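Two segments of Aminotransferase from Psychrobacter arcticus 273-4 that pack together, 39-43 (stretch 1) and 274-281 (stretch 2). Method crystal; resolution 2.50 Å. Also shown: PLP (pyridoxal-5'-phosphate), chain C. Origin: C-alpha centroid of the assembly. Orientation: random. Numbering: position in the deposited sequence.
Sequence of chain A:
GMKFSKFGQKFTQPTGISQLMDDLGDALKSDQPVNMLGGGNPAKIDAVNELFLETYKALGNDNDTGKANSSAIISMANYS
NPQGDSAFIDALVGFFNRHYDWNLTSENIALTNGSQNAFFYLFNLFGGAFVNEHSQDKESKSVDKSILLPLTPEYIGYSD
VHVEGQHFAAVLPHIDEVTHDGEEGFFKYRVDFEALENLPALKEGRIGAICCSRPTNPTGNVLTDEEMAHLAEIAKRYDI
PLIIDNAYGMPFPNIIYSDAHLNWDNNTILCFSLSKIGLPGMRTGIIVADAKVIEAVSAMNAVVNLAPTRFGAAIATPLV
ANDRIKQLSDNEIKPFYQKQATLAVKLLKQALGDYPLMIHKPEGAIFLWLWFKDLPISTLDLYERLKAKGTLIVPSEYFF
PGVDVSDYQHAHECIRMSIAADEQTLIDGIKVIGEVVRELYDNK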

# COMPACT_ATOMS: atom_id res chain seq x y z
N GLY A 39 -8.92 -7.01 19.37
CA GLY A 39 -8.05 -6.31 18.41
C GLY A 39 -6.61 -6.79 18.39
O GLY A 39 -6.20 -7.61 19.24
N GLY A 40 -5.86 -6.27 17.42
CA GLY A 40 -4.43 -6.52 17.23
C GLY A 40 -3.58 -5.25 17.31
O GLY A 40 -2.40 -5.28 16.97
N ASN A 41 -4.16 -4.14 17.79
CA ASN A 41 -3.43 -2.87 17.92
C ASN A 41 -2.51 -2.98 19.12
O ASN A 41 -2.96 -3.45 20.17
CB ASN A 41 -4.39 -1.67 18.10
CG ASN A 41 -3.74 -0.31 17.70
OD1 ASN A 41 -3.60 -0.00 16.51
ND2 ASN A 41 -3.38 0.52 18.69
N PRO A 42 -1.22 -2.56 19.01
CA PRO A 42 -0.32 -2.55 20.20
C PRO A 42 -0.75 -1.55 21.27
O PRO A 42 -1.47 -0.61 20.97
CB PRO A 42 1.01 -2.08 19.62
CG PRO A 42 0.58 -1.15 18.50
CD PRO A 42 -0.54 -1.93 17.85
N ALA A 43 -0.27 -1.75 22.50
CA ALA A 43 -0.60 -0.90 23.67
C ALA A 43 -0.07 0.53 23.56
O ALA A 43 0.81 0.78 22.75
CB ALA A 43 -0.01 -1.53 24.93
N1 PLP C . 2.45 -10.59 11.42
C2 PLP C . 1.74 -10.93 12.55
C2A PLP C . 2.11 -12.21 13.24
C3 PLP C . 0.70 -10.09 13.02
O3 PLP C . -0.03 -10.39 14.13
C4 PLP C . 0.39 -8.90 12.31
C4A PLP C . -0.89 -8.18 12.69
O4A PLP C . -0.92 -6.96 12.88
C5 PLP C . 1.15 -8.57 11.14
C6 PLP C . 2.18 -9.44 10.73
C5A PLP C . 0.87 -7.33 10.27
O4P PLP C . 1.54 -6.16 10.70
P PLP C . 1.63 -4.87 9.76
O1P PLP C . 1.02 -4.89 8.38
O2P PLP C . 3.11 -4.70 9.63
O3P PLP C . 0.99 -3.79 10.54
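Stretch 2 274-281: LSKIGLPG

Stretch 2 lies on stretch 1 as a tight turn laid against an irregular, extended segment, with 230 residues of chain between them. Stretch 1 has neither helix nor strand: after Gly40, the backbone from Asn41 to Ala43 holds phi near -70° and psi between 134° and 163°, which keeps it drawn out. Stretch 2 folds back on itself. A type I beta turn runs from Ser275 to Gly278, closed by the backbone hydrogen bond from Gly278 N to Ser275 O at 3.1 Å, and a second bond, from Leu279 N to Leu274 O at 3.0 Å, ties the chain together just outside it. At Pro280 and Gly281 the chain enters a 3-10 segment that continues onward. Two such irregular pieces have no common axis, so their fit is best described residue by residue: Pro42 pairs with Lys276, their CA atoms 5.8 Å apart, and Asn41 with Pro280, CA to CA, at 7.6 Å.

The contact is small, about 202 Å² summed over both sides, and Pro42 is its centre, with 72 Å² covered. Its CA-to-CB bond points toward stretch 2, and its ring, puckered C-gamma endo, reaches several parts of the turn at once. Pro42 CG comes within 3.5 Å of Ser275 O, the same carbonyl that closes the turn, and lies 4.3 Å from Gly278 CA. The positive phi of Gly278, 122°, suits glycine: a CB there would be jammed against the carbonyl oxygen of the residue before, whatever the neighbouring stretch did.

Lys276 follows with 40 Å² covered. Its CA-to-CB bond points sideways, and the side chain runs along stretch 1 with chi angles m, m, t, p. The aliphatic part does the packing: Lys276 CD is 4.4 Å from Pro42 CD, and Lys276 CE is 3.7 Å from Gly40 O. The amine end goes on to the cofactor, where Lys276 NZ donates a hydrogen bond to PLP O4A at 2.7 Å. One side chain thus combines a greasy stem against a proline with a polar tip on a ligand. Ser275 holds the same cofactor at its phosphate, through a hydrogen bond from Ser275 OG to PLP O3P at 2.6 Å.

Pro280, with 36 Å² covered, supplies the other proline. Its CA-to-CB bond points toward stretch 1, and Pro280 CG sits 4.0 Å from Pro42 CD, an apolar contact between two rigid rings. Pro280 CG also lies 3.9 Å from Asn41 OD1; the CA-to-CB bond of Asn41 points away, but the end of its side chain comes nearer, and its amide atoms find hydrogen bonds elsewhere in the structure.

No hydrogen bond crosses between the stretches. The rule to read here is one of shape: a turn closed by its own backbone bond and braced by a second just outside it, with a proline ring set against its carbonyl, a lysine stem and a second proline.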

# COMPACT_ATOMS: atom_id res chain seq x y z
N LEU A 274 7.37 -2.09 11.79
CA LEU A 274 7.39 -1.00 12.78
C LEU A 274 6.05 -0.89 13.52
O LEU A 274 5.90 -0.06 14.42
CB LEU A 274 7.73 0.34 12.12
CG LEU A 274 9.10 0.52 11.44
CD1 LEU A 274 9.25 2.00 10.96
CD2 LEU A 274 10.21 0.14 12.40
N SER A 275 5.08 -1.73 13.17
CA SER A 275 3.74 -1.68 13.79
C SER A 275 3.74 -2.03 15.28
O SER A 275 3.19 -1.29 16.10
CB SER A 275 2.77 -2.61 13.05
OG SER A 275 2.66 -2.22 11.71
N LYS A 276 4.45 -3.09 15.63
CA LYS A 276 4.42 -3.58 17.01
C LYS A 276 5.44 -2.96 17.95
O LYS A 276 5.44 -3.28 19.14
CB LYS A 276 4.39 -5.11 17.00
CG LYS A 276 3.30 -5.71 16.02
CD LYS A 276 1.84 -5.32 16.35
CE LYS A 276 0.86 -5.67 15.23
NZ LYS A 276 1.10 -7.03 14.68
N ILE A 277 6.28 -2.05 17.44
CA ILE A 277 7.11 -1.21 18.30
C ILE A 277 6.27 -0.00 18.71
O ILE A 277 6.70 0.74 19.59
CB ILE A 277 8.52 -0.78 17.70
CG1 ILE A 277 8.44 0.24 16.55
CG2 ILE A 277 9.26 -2.00 17.22
CD1 ILE A 277 9.81 0.77 16.10
N GLY A 278 5.11 0.20 18.06
CA GLY A 278 4.17 1.29 18.34
C GLY A 278 3.83 2.24 17.20
O GLY A 278 3.21 3.25 17.47
N LEU A 279 4.19 1.93 15.94
CA LEU A 279 3.90 2.81 14.77
C LEU A 279 3.04 2.15 13.67
O LEU A 279 3.33 2.30 12.47
CB LEU A 279 5.22 3.31 14.16
CG LEU A 279 6.20 4.07 15.06
CD1 LEU A 279 7.57 4.23 14.37
CD2 LEU A 279 5.62 5.41 15.50
N PRO A 280 1.94 1.46 14.07
CA PRO A 280 1.13 0.77 13.08
C PRO A 280 0.44 1.69 12.09
O PRO A 280 0.21 1.28 10.95
CB PRO A 280 0.10 0.03 13.93
CG PRO A 280 -0.12 0.94 15.07
CD PRO A 280 1.26 1.43 15.39
N GLY A 281 0.15 2.92 12.51
CA GLY A 281 -0.50 3.91 11.66
C GLY A 281 0.33 4.36 10.48
O GLY A 281 -0.22 4.84 9.50